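Local atomic coordinates of galactose mutarotase-like protein (PDB entry 3OS7), a protein that probably binds carbohydrate and may act as an aldose 1-epimerase, interconverting the anomers of a sugar. Residues Ala30-Asp35 with Val131-Asp136; Gly38-Leu43 with Lys162-Thr167; Lys209-Asp214 with Thr304-Ser309; Pro310-Lys313 with Val318-Phe321. All coordinates share one frame; numbering follows the deposited sequence.

In the fold
Contacts 1 and 2 lie in the core and join the same two layers through different strands. Their first segments are on neighbouring strands, 28-33 and 39-45. Their second segments are on strands 128-137 and 163-172, which flank strand 151-160. Both contacts are purely aliphatic where the layers meet. Contact 3 is also buried, but its centre is about 29 Å from that of contact 1, on the opposite side of the chain's centre. It sets a turn against a strand, with an indole and an amide involved. Contact 4 is only partly buried. It adds a CH-pi contact and a bound diol. Contacts 3 and 4 touch, with a probable backbone hydrogen bond between Ile306 and Ser319.

Contact 1 (Ala30-Asp35 with Val131-Asp136); sequences ALIIPD and VEVVFD
Ile32 and Val133 meet tip to tip, and their contact is wholly apolar. Ile32 CD1 lies 4.0 Å from Val133 CG1 and 4.2 Å from Val133 CG2, so one methyl group touches both branches of the valine. Ile32 reaches this far because CG1 stands anti to the backbone N (chi1 -168°) and CD1 continues the extended chain (chi2 171°). Its other branch serves a second partner: Ile32 CG2 is 4.2 Å from Val131 CG1. Ile32 thus spreads over two valines that are two residues apart on strand 128-137. Pro34 adds a looser apolar contact just beyond the end of its strand, with CG 4.4 Å from Val133 CG1.

No hydrogen bond joins the two segments. The backbones stay well apart, with the CA atoms of Ile32 and Val131 separated by 8.8 Å. They come nearer at the loop, where the CA atoms of Pro34 and Val133 are 6.9 Å apart. The polar side chains bond elsewhere: Asp35 to His18, and Glu132 to Ser156.

The two segments belong to facing layers of sheet. Strand 28-33 runs between strands 18-25 and 39-45, and Ile32 also packs on Ile21 and Val40 from them. Strand 128-137 runs between strands 118-125 and 151-160. Trp117 touches Val133, and Val119 of strand 118-125 touches Pro34.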
loop_
_atom_site.group_PDB
_atom_site.type_symbol
_atom_site.label_atom_id
_atom_site.label_comp_id
_atom_site.label_asym_id
_atom_site.label_seq_id
_atom_site.Cartn_x
_atom_site.Cartn_y
_atom_site.Cartn_z
ATOM N N ALA A 30 -15.932 -2.771 -4.968
ATOM C CA ALA A 30 -14.627 -2.192 -5.265
ATOM C C ALA A 30 -14.525 -1.731 -6.724
ATOM O O ALA A 30 -15.284 -2.177 -7.597
ATOM C CB ALA A 30 -13.509 -3.161 -4.963
ATOM N N LEU A 31 -13.561 -0.873 -6.972
ATOM C CA LEU A 31 -13.295 -0.367 -8.328
ATOM C C LEU A 31 -11.790 -0.382 -8.526
ATOM O O LEU A 31 -11.068 0.211 -7.740
ATOM C CB LEU A 31 -13.850 1.050 -8.476
ATOM C CG LEU A 31 -13.572 1.754 -9.810
ATOM C CD1 LEU A 31 -14.146 0.941 -10.975
ATOM C CD2 LEU A 31 -14.159 3.171 -9.732
ATOM N N ILE A 32 -11.324 -1.033 -9.596
ATOM C CA ILE A 32 -9.939 -1.100 -9.913
ATOM C C ILE A 32 -9.665 -0.486 -11.298
ATOM O O ILE A 32 -10.482 -0.616 -12.223
ATOM C CB ILE A 32 -9.396 -2.557 -9.819
ATOM C CG1 ILE A 32 -7.860 -2.587 -9.867
ATOM C CG2 ILE A 32 -9.992 -3.468 -10.914
ATOM C CD1 ILE A 32 -7.290 -4.008 -9.558
ATOM N N ILE A 33 -8.535 0.228 -11.389
ATOM C CA ILE A 33 -8.133 0.923 -12.625
ATOM C C ILE A 33 -6.833 0.313 -13.190
ATOM O O ILE A 33 -5.719 0.742 -12.837
ATOM C CB ILE A 33 -7.902 2.427 -12.417
ATOM C CG1 ILE A 33 -9.007 3.090 -11.568
ATOM C CG2 ILE A 33 -7.785 3.118 -13.808
ATOM C CD1 ILE A 33 -10.391 3.032 -12.169
ATOM N N PRO A 34 -6.963 -0.682 -14.075
ATOM C CA PRO A 34 -5.772 -1.336 -14.622
ATOM C C PRO A 34 -4.758 -0.391 -15.271
ATOM O O PRO A 34 -3.553 -0.532 -15.018
ATOM C CB PRO A 34 -6.348 -2.342 -15.622
ATOM C CG PRO A 34 -7.715 -2.630 -15.099
ATOM C CD PRO A 34 -8.203 -1.330 -14.525
ATOM N N ASP A 35 -5.236 0.597 -16.027
ATOM C CA ASP A 35 -4.356 1.552 -16.707
ATOM C C ASP A 35 -3.473 2.423 -15.809
ATOM O O ASP A 35 -2.474 2.959 -16.278
ATOM C CB ASP A 35 -5.175 2.498 -17.580
ATOM C CG ASP A 35 -5.499 1.905 -18.955
ATOM O OD1 ASP A 35 -4.899 0.882 -19.327
ATOM O OD2 ASP A 35 -6.351 2.472 -19.656
ATOM N N VAL A 131 -10.631 -10.635 -8.956
ATOM C CA VAL A 131 -10.050 -9.883 -10.064
ATOM C C VAL A 131 -8.540 -9.844 -9.894
ATOM O O VAL A 131 -8.020 -9.488 -8.820
ATOM C CB VAL A 131 -10.592 -8.480 -10.116
ATOM C CG1 VAL A 131 -9.848 -7.669 -11.186
ATOM C CG2 VAL A 131 -12.093 -8.472 -10.383
ATOM N N GLU A 132 -7.821 -10.223 -10.936
ATOM C CA GLU A 132 -6.360 -10.214 -10.911
ATOM C C GLU A 132 -5.829 -9.380 -12.052
ATOM O O GLU A 132 -6.331 -9.475 -13.184
ATOM C CB GLU A 132 -5.790 -11.642 -11.030
ATOM C CG GLU A 132 -6.304 -12.601 -9.963
ATOM C CD GLU A 132 -5.571 -13.952 -9.951
ATOM O OE1 GLU A 132 -5.007 -14.334 -10.994
ATOM O OE2 GLU A 132 -5.558 -14.613 -8.886
ATOM N N VAL A 133 -4.804 -8.586 -11.762
ATOM C CA VAL A 133 -4.132 -7.765 -12.763
ATOM C C VAL A 133 -2.663 -8.103 -12.705
ATOM O O VAL A 133 -2.148 -8.481 -11.659
ATOM C CB VAL A 133 -4.336 -6.222 -12.549
ATOM C CG1 VAL A 133 -5.801 -5.847 -12.821
ATOM C CG2 VAL A 133 -3.867 -5.774 -11.122
ATOM N N VAL A 134 -1.994 -8.000 -13.836
ATOM C CA VAL A 134 -0.564 -8.221 -13.890
ATOM C C VAL A 134 0.163 -7.094 -14.595
ATOM O O VAL A 134 -0.413 -6.360 -15.415
ATOM C CB VAL A 134 -0.199 -9.544 -14.604
ATOM C CG1 VAL A 134 -0.738 -10.747 -13.830
ATOM C CG2 VAL A 134 -0.687 -9.544 -16.034
ATOM N N PHE A 135 1.419 -6.941 -14.225
ATOM C CA PHE A 135 2.336 -6.036 -14.887
ATOM C C PHE A 135 3.536 -6.833 -15.366
ATOM O O PHE A 135 4.258 -7.411 -14.556
ATOM C CB PHE A 135 2.846 -4.970 -13.929
ATOM C CG PHE A 135 3.787 -4.005 -14.598
ATOM C CD1 PHE A 135 3.306 -3.054 -15.476
ATOM C CD2 PHE A 135 5.127 -4.096 -14.416
ATOM C CE1 PHE A 135 4.161 -2.200 -16.121
ATOM C CE2 PHE A 135 6.003 -3.251 -15.073
ATOM C CZ PHE A 135 5.525 -2.305 -15.915
ATOM N N ASP A 136 3.736 -6.844 -16.676
ATOM C CA ASP A 136 4.847 -7.554 -17.308
ATOM C C ASP A 136 5.956 -6.571 -17.662
ATOM O O ASP A 136 5.771 -5.656 -18.477
ATOM C CB ASP A 136 4.363 -8.260 -18.561
ATOM C CG ASP A 136 3.261 -9.279 -18.276
ATOM O OD1 ASP A 136 3.509 -10.201 -17.466
ATOM O OD2 ASP A 136 2.155 -9.156 -18.862
#

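Contact 2 (Gly38-Leu43 with Lys162-Thr167); sequences GNVVEL and KGLKQT
Leu43 and Leu164 meet without any flat group between them, so neither ring faces nor ring edges carry this contact. The two amides on the segments serve other partners. That of Asn39 bonds to Leu74 N and Tyr72 O, and that of Gln166 bonds through OE1 to Tyr157 OH. Tyr157, from strand 151-160, also packs against both Val40 and Leu164.

The contact itself is aliphatic. Leu43 forks over the base of Leu164: its CD2 is 3.9 Å from Leu164 CB, and its CD1 is 4.1 Å from the same atom. The two side chains cross obliquely. Leu43 CG is anti to the backbone N (chi1 177°), which carries CG toward Leu164, where both methyl groups reach its CB. The far end of Leu164 serves the other partner, with CD2 4.3 Å from Val40 CG1. Leu164 therefore meets Leu43 with its base and Val40 with a methyl group, and is the one residue of its segment that both of them touch.

No hydrogen bond crosses. The CA atoms of Leu43 and Leu164 are 8.0 Å apart, and those of Val40 and Gln166 are 10.1 Å apart. Gly38 and Asn39 both face Ile33 on the neighbouring strand and form a G1 beta bulge at the start of strand 39-45. Two antiparallel layers joined by aliphatic side chains are what is expected of the beta-supersandwich fold of the galactose mutarotase family.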
loop_
_atom_site.group_PDB
_atom_site.type_symbol
_atom_site.label_atom_id
_atom_site.label_comp_id
_atom_site.label_asym_id
_atom_site.label_seq_id
_atom_site.Cartn_x
_atom_site.Cartn_y
_atom_site.Cartn_z
ATOM N N GLY A 38 -2.974 -0.690 -11.635
ATOM C CA GLY A 38 -3.944 -1.664 -11.107
ATOM C C GLY A 38 -4.478 -1.206 -9.765
ATOM O O GLY A 38 -4.713 -2.013 -8.857
ATOM N N ASN A 39 -4.726 0.102 -9.656
ATOM C CA ASN A 39 -5.065 0.708 -8.374
ATOM C C ASN A 39 -6.544 0.471 -8.072
ATOM O O ASN A 39 -7.410 0.866 -8.846
ATOM C CB ASN A 39 -4.730 2.203 -8.436
ATOM C CG ASN A 39 -4.824 2.897 -7.083
ATOM O OD1 ASN A 39 -5.697 2.580 -6.265
ATOM N ND2 ASN A 39 -3.954 3.906 -6.872
ATOM N N VAL A 40 -6.817 -0.179 -6.939
ATOM C CA VAL A 40 -8.133 -0.203 -6.323
ATOM C C VAL A 40 -8.420 1.154 -5.618
ATOM O O VAL A 40 -7.893 1.439 -4.552
ATOM C CB VAL A 40 -8.296 -1.380 -5.341
ATOM C CG1 VAL A 40 -9.699 -1.370 -4.699
ATOM C CG2 VAL A 40 -8.028 -2.704 -6.062
ATOM N N VAL A 41 -9.214 1.990 -6.268
ATOM C CA VAL A 41 -9.486 3.355 -5.830
ATOM C C VAL A 41 -10.729 3.513 -4.997
ATOM O O VAL A 41 -10.947 4.565 -4.397
ATOM C CB VAL A 41 -9.574 4.331 -7.029
ATOM C CG1 VAL A 41 -8.239 4.385 -7.737
ATOM C CG2 VAL A 41 -10.747 3.997 -8.001
ATOM N N GLU A 42 -11.537 2.466 -4.930
ATOM C CA GLU A 42 -12.725 2.464 -4.107
ATOM C C GLU A 42 -12.971 1.092 -3.486
ATOM O O GLU A 42 -12.826 0.096 -4.150
ATOM C CB GLU A 42 -13.941 2.863 -4.957
ATOM C CG GLU A 42 -15.104 3.288 -4.086
ATOM C CD GLU A 42 -16.244 3.867 -4.890
ATOM O OE1 GLU A 42 -16.682 3.178 -5.831
ATOM O OE2 GLU A 42 -16.679 5.002 -4.580
ATOM N N LEU A 43 -13.305 1.076 -2.197
ATOM C CA LEU A 43 -13.772 -0.120 -1.490
ATOM C C LEU A 43 -14.830 0.345 -0.498
ATOM O O LEU A 43 -14.521 1.112 0.430
ATOM C CB LEU A 43 -12.664 -0.800 -0.725
ATOM C CG LEU A 43 -13.114 -2.019 0.096
ATOM C CD1 LEU A 43 -13.675 -3.162 -0.808
ATOM C CD2 LEU A 43 -11.998 -2.522 0.993
ATOM N N LYS A 162 -16.033 -11.285 3.997
ATOM C CA LYS A 162 -14.931 -10.978 4.885
ATOM C C LYS A 162 -14.138 -9.725 4.483
ATOM O O LYS A 162 -13.127 -9.390 5.122
ATOM C CB LYS A 162 -13.964 -12.160 4.941
ATOM C CG LYS A 162 -14.601 -13.416 5.534
ATOM C CD LYS A 162 -13.684 -14.624 5.445
ATOM C CE LYS A 162 -13.580 -15.192 4.043
ATOM N NZ LYS A 162 -12.582 -16.308 4.014
ATOM N N GLY A 163 -14.585 -9.049 3.434
ATOM C CA GLY A 163 -13.930 -7.858 2.921
ATOM C C GLY A 163 -13.057 -8.149 1.713
ATOM O O GLY A 163 -13.321 -9.075 0.948
ATOM N N LEU A 164 -12.021 -7.336 1.550
ATOM C CA LEU A 164 -11.105 -7.429 0.425
ATOM C C LEU A 164 -9.807 -8.096 0.866
ATOM O O LEU A 164 -9.201 -7.659 1.819
ATOM C CB LEU A 164 -10.775 -6.041 -0.133
ATOM C CG LEU A 164 -9.889 -6.009 -1.389
ATOM C CD1 LEU A 164 -10.650 -6.594 -2.582
ATOM C CD2 LEU A 164 -9.462 -4.539 -1.732
ATOM N N LYS A 165 -9.409 -9.147 0.156
ATOM C CA LYS A 165 -8.103 -9.786 0.341
ATOM C C LYS A 165 -7.234 -9.496 -0.875
ATOM O O LYS A 165 -7.635 -9.681 -2.038
ATOM C CB LYS A 165 -8.258 -11.301 0.518
ATOM C CG LYS A 165 -6.975 -12.040 0.805
ATOM C CD LYS A 165 -7.238 -13.491 1.275
ATOM C CE LYS A 165 -7.145 -14.500 0.230
ATOM N NZ LYS A 165 -6.776 -15.823 0.862
ATOM N N GLN A 166 -6.070 -8.956 -0.589
ATOM C CA GLN A 166 -5.117 -8.545 -1.577
ATOM C C GLN A 166 -3.901 -9.464 -1.444
ATOM O O GLN A 166 -3.199 -9.424 -0.422
ATOM C CB GLN A 166 -4.710 -7.100 -1.273
ATOM C CG GLN A 166 -3.505 -6.581 -2.065
ATOM C CD GLN A 166 -2.982 -5.303 -1.466
ATOM O OE1 GLN A 166 -3.336 -4.197 -1.896
ATOM N NE2 GLN A 166 -2.200 -5.441 -0.411
ATOM N N THR A 167 -3.634 -10.266 -2.472
ATOM C CA THR A 167 -2.403 -11.059 -2.537
ATOM C C THR A 167 -1.508 -10.430 -3.612
ATOM O O THR A 167 -1.846 -10.421 -4.799
ATOM C CB THR A 167 -2.687 -12.576 -2.804
ATOM O OG1 THR A 167 -3.547 -13.096 -1.786
ATOM C CG2 THR A 167 -1.390 -13.412 -2.794
#

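Contact 3 (Lys209-Asp214 with Thr304-Ser309); sequences KFWKQD and TSIINS
A type II beta turn, Ile306 to Ser309, packs its first two side chains against the end of strand 201-213. The turn lies in the loop that follows strand 297-303 in this mutarotase-type beta fold. Ser309 N gives only a weak bond to Ile306 O, and Asn308 takes the positive-phi position. Ser305 OG and Ser309 OG are hydrogen-bonded at 2.8 Å, and this ties the residue before the turn to its last residue.

Two contacts cross to the strand. Ile306 sends CD1 obliquely onto the six-membered part of the Trp211 indole, 3.6 Å from CE3 and 3.9 Å from CD2. It gets there with CG1 anti to the backbone N (chi1 -162°) and an extended end. The indole is also fixed at its polar atom, since NE1 bonds to Ser250 OG. Leu248, from the adjoining strand 246-256, packs on Trp211, Gln213, Ile306 and Ile307 and so touches both segments.

The second contact joins unlike groups. Gln213 and Ile307 cross at about a right angle, and the amide nitrogen of Gln213 has its polar partner in Asn217 O. Ile307 CD1 touches this amide end, 3.4 Å from NE2 and 4.0 Å from CD.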
loop_
_atom_site.group_PDB
_atom_site.type_symbol
_atom_site.label_atom_id
_atom_site.label_comp_id
_atom_site.label_asym_id
_atom_site.label_seq_id
_atom_site.Cartn_x
_atom_site.Cartn_y
_atom_site.Cartn_z
ATOM N N LYS A 209 9.246 -0.530 16.901
ATOM C CA LYS A 209 10.115 0.602 17.187
ATOM C C LYS A 209 9.881 1.732 16.189
ATOM O O LYS A 209 9.432 1.513 15.056
ATOM C CB LYS A 209 11.607 0.180 17.156
ATOM C CG LYS A 209 11.953 -0.887 18.197
ATOM C CD LYS A 209 13.427 -1.068 18.351
ATOM C CE LYS A 209 13.975 -1.981 17.288
ATOM N NZ LYS A 209 15.465 -2.028 17.310
ATOM N N PHE A 210 10.168 2.941 16.647
ATOM C CA PHE A 210 10.251 4.122 15.805
ATOM C C PHE A 210 11.669 4.243 15.215
ATOM O O PHE A 210 12.655 4.024 15.927
ATOM C CB PHE A 210 9.936 5.329 16.677
ATOM C CG PHE A 210 10.121 6.645 15.989
ATOM C CD1 PHE A 210 9.253 7.033 15.004
ATOM C CD2 PHE A 210 11.178 7.488 16.334
ATOM C CE1 PHE A 210 9.388 8.235 14.371
ATOM C CE2 PHE A 210 11.335 8.712 15.691
ATOM C CZ PHE A 210 10.417 9.085 14.694
ATOM N N TRP A 211 11.768 4.652 13.948
ATOM C CA TRP A 211 13.058 4.788 13.240
ATOM C C TRP A 211 13.221 6.243 12.825
ATOM O O TRP A 211 12.395 6.792 12.071
ATOM C CB TRP A 211 13.108 3.844 12.038
ATOM C CG TRP A 211 13.093 2.429 12.477
ATOM C CD1 TRP A 211 11.995 1.702 12.885
ATOM C CD2 TRP A 211 14.215 1.562 12.617
ATOM N NE1 TRP A 211 12.367 0.441 13.255
ATOM C CE2 TRP A 211 13.722 0.316 13.103
ATOM C CE3 TRP A 211 15.594 1.701 12.373
ATOM C CZ2 TRP A 211 14.544 -0.759 13.353
ATOM C CZ3 TRP A 211 16.429 0.586 12.610
ATOM C CH2 TRP A 211 15.896 -0.615 13.095
ATOM N N LYS A 212 14.250 6.882 13.374
ATOM C CA LYS A 212 14.518 8.272 13.091
ATOM C C LYS A 212 14.913 8.455 11.631
ATOM O O LYS A 212 15.654 7.646 11.067
ATOM C CB LYS A 212 15.659 8.765 13.989
ATOM C CG LYS A 212 15.963 10.272 13.939
ATOM C CD LYS A 212 17.055 10.637 14.988
ATOM C CE LYS A 212 17.612 12.064 14.784
ATOM N NZ LYS A 212 18.370 12.578 15.966
ATOM N N GLN A 213 14.440 9.547 11.057
ATOM C CA GLN A 213 14.849 9.983 9.730
ATOM C C GLN A 213 15.637 11.308 9.769
ATOM O O GLN A 213 15.404 12.148 10.633
ATOM C CB GLN A 213 13.617 10.125 8.835
ATOM C CG GLN A 213 12.997 8.761 8.467
ATOM C CD GLN A 213 11.661 8.898 7.809
ATOM O OE1 GLN A 213 10.638 8.874 8.480
ATOM N NE2 GLN A 213 11.659 9.094 6.473
ATOM N N ASP A 214 16.567 11.461 8.823
ATOM C CA ASP A 214 17.387 12.667 8.690
ATOM C C ASP A 214 16.668 13.709 7.830
ATOM O O ASP A 214 15.503 13.540 7.479
ATOM C CB ASP A 214 18.828 12.339 8.192
ATOM C CG ASP A 214 18.907 11.825 6.735
ATOM O OD1 ASP A 214 17.930 11.930 5.963
ATOM O OD2 ASP A 214 19.995 11.301 6.359
ATOM N N THR A 304 7.919 -4.097 2.956
ATOM C CA THR A 304 8.711 -5.283 3.300
ATOM C C THR A 304 10.020 -4.969 4.005
ATOM O O THR A 304 10.609 -5.824 4.660
ATOM C CB THR A 304 9.029 -6.119 2.042
ATOM O OG1 THR A 304 9.744 -5.301 1.086
ATOM C CG2 THR A 304 7.738 -6.635 1.436
ATOM N N SER A 305 10.494 -3.747 3.856
ATOM C CA SER A 305 11.777 -3.372 4.364
ATOM C C SER A 305 11.769 -1.910 4.770
ATOM O O SER A 305 10.861 -1.157 4.434
ATOM C CB SER A 305 12.873 -3.628 3.327
ATOM O OG SER A 305 12.838 -2.748 2.218
ATOM N N ILE A 306 12.819 -1.537 5.481
ATOM C CA ILE A 306 13.017 -0.182 5.899
ATOM C C ILE A 306 13.219 0.728 4.672
ATOM O O ILE A 306 13.624 0.280 3.587
ATOM C CB ILE A 306 14.205 -0.091 6.904
ATOM C CG1 ILE A 306 14.161 1.211 7.684
ATOM C CG2 ILE A 306 15.579 -0.291 6.207
ATOM C CD1 ILE A 306 15.146 1.215 8.839
ATOM N N ILE A 307 12.924 2.004 4.845
ATOM C CA ILE A 307 13.254 2.999 3.841
ATOM C C ILE A 307 14.752 2.888 3.522
ATOM O O ILE A 307 15.560 2.727 4.437
ATOM C CB ILE A 307 12.966 4.421 4.342
ATOM C CG1 ILE A 307 11.474 4.615 4.596
ATOM C CG2 ILE A 307 13.489 5.476 3.309
ATOM C CD1 ILE A 307 11.117 6.035 5.110
ATOM N N ASN A 308 15.101 2.951 2.237
ATOM C CA ASN A 308 16.511 2.924 1.774
ATOM C C ASN A 308 17.210 1.597 2.137
ATOM O O ASN A 308 18.395 1.593 2.321
ATOM C CB ASN A 308 17.264 4.126 2.367
ATOM C CG ASN A 308 18.625 4.412 1.690
ATOM O OD1 ASN A 308 18.796 4.242 0.488
ATOM N ND2 ASN A 308 19.569 4.917 2.477
ATOM N N SER A 309 16.450 0.503 2.257
ATOM C CA SER A 309 16.965 -0.777 2.767
ATOM C C SER A 309 18.231 -1.312 2.054
ATOM O O SER A 309 19.089 -1.873 2.714
ATOM C CB SER A 309 15.887 -1.875 2.748
ATOM O OG SER A 309 15.522 -2.283 1.436
#

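Contact 4 (Pro310-Lys313 with Val318-Phe321); sequences PNVK and VSGF. With EDO (1,2-ethanediol), chain G.
Val312, which touches Ser319, leads into the shortest polar bond here: Lys313 N donates to O2 of a bound 1,2-ethanediol, at 3.0 Å and 159°. The same oxygen lies 3.5 Å from Val312 CB. Lys313 CB packs on the diol carbon C2 at 3.6 Å. The diol probably came from the crystallisation liquor.

A second polar bond lies within the other segment. Phe321 N donates to Ser319 OG at 3.1 Å, nearly straight at 169°. Ser319 OG sits between its own backbone N and carbonyl carbon (chi1 78°), from where it can meet the N-H two residues on.

The rest is apolar. Phe321 and Pro310 cross at about a right angle, with the proline over one face of the ring. Pro310 CA is 4.1 Å from the ring centroid of Phe321, close to the ring normal, a CH-pi contact. Pro310 CG is 3.7 Å from Phe321 CE1. At the other end, Val312 CG2 meets Ser319 CB at 3.7 Å. Ile306 touches both Val312 and Ser319. Pro310 also packs on Ile83 and Phe88 of strand 82-90.

Ser319 and Phe321 form an ST turn where the short helix 316-319 ends. Gly320, with positive phi, makes the exit from the helix toward strand 322-324.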
loop_
_atom_site.group_PDB
_atom_site.type_symbol
_atom_site.label_atom_id
_atom_site.label_comp_id
_atom_site.label_asym_id
_atom_site.label_seq_id
_atom_site.Cartn_x
_atom_site.Cartn_y
_atom_site.Cartn_z
ATOM N N PRO A 310 18.367 -1.133 0.731
ATOM C CA PRO A 310 19.591 -1.627 0.107
ATOM C C PRO A 310 20.876 -0.949 0.587
ATOM O O PRO A 310 21.958 -1.496 0.398
ATOM C CB PRO A 310 19.361 -1.326 -1.380
ATOM C CG PRO A 310 17.935 -1.156 -1.514
ATOM C CD PRO A 310 17.475 -0.543 -0.269
ATOM N N ASN A 311 20.765 0.227 1.204
ATOM C CA ASN A 311 21.939 0.994 1.613
ATOM C C ASN A 311 22.218 1.076 3.118
ATOM O O ASN A 311 23.211 1.673 3.497
ATOM C CB ASN A 311 21.810 2.433 1.074
ATOM C CG ASN A 311 22.028 2.529 -0.428
ATOM O OD1 ASN A 311 23.000 1.953 -0.967
ATOM N ND2 ASN A 311 21.162 3.296 -1.110
ATOM N N VAL A 312 21.334 0.552 3.971
ATOM C CA VAL A 312 21.481 0.741 5.419
ATOM C C VAL A 312 22.541 -0.240 5.954
ATOM O O VAL A 312 22.789 -1.292 5.371
ATOM C CB VAL A 312 20.154 0.564 6.197
ATOM C CG1 VAL A 312 19.117 1.648 5.812
ATOM C CG2 VAL A 312 19.552 -0.851 5.977
ATOM N N LYS A 313 23.182 0.137 7.046
ATOM C CA LYS A 313 24.254 -0.681 7.663
ATOM C C LYS A 313 23.636 -1.482 8.759
ATOM O O LYS A 313 23.935 -1.296 9.937
ATOM C CB LYS A 313 25.355 0.200 8.217
ATOM C CG LYS A 313 26.051 0.977 7.174
ATOM C CD LYS A 313 27.156 1.797 7.745
ATOM C CE LYS A 313 27.822 2.524 6.658
ATOM N NZ LYS A 313 28.894 3.364 7.155
ATOM N N VAL A 318 17.175 -7.561 10.006
ATOM C CA VAL A 318 16.609 -6.321 10.564
ATOM C C VAL A 318 16.016 -5.390 9.474
ATOM O O VAL A 318 14.912 -4.864 9.635
ATOM C CB VAL A 318 17.667 -5.549 11.380
ATOM C CG1 VAL A 318 17.157 -4.185 11.827
ATOM C CG2 VAL A 318 18.078 -6.372 12.583
ATOM N N SER A 319 16.771 -5.158 8.409
ATOM C CA SER A 319 16.363 -4.199 7.374
ATOM C C SER A 319 15.177 -4.709 6.564
ATOM O O SER A 319 14.374 -3.921 6.112
ATOM C CB SER A 319 17.520 -3.865 6.435
ATOM O OG SER A 319 17.747 -4.885 5.480
ATOM N N GLY A 320 15.105 -6.023 6.355
ATOM C CA GLY A 320 14.095 -6.645 5.511
ATOM C C GLY A 320 14.400 -6.659 4.021
ATOM O O GLY A 320 13.572 -7.132 3.210
ATOM N N PHE A 321 15.570 -6.129 3.627
ATOM C CA PHE A 321 15.976 -6.158 2.243
ATOM C C PHE A 321 16.108 -7.615 1.836
ATOM O O PHE A 321 16.627 -8.426 2.596
ATOM C CB PHE A 321 17.303 -5.439 2.073
ATOM C CG PHE A 321 17.807 -5.453 0.679
ATOM C CD1 PHE A 321 17.107 -4.815 -0.311
ATOM C CD2 PHE A 321 18.973 -6.138 0.347
ATOM C CE1 PHE A 321 17.573 -4.835 -1.638
ATOM C CE2 PHE A 321 19.448 -6.131 -0.955
ATOM C CZ PHE A 321 18.739 -5.469 -1.940
HETATM C C1 EDO G . 22.844 4.420 7.851
HETATM O O1 EDO G . 24.170 4.941 7.727
HETATM C C2 EDO G . 23.118 3.021 8.338
HETATM O O2 EDO G . 21.928 2.309 8.608
#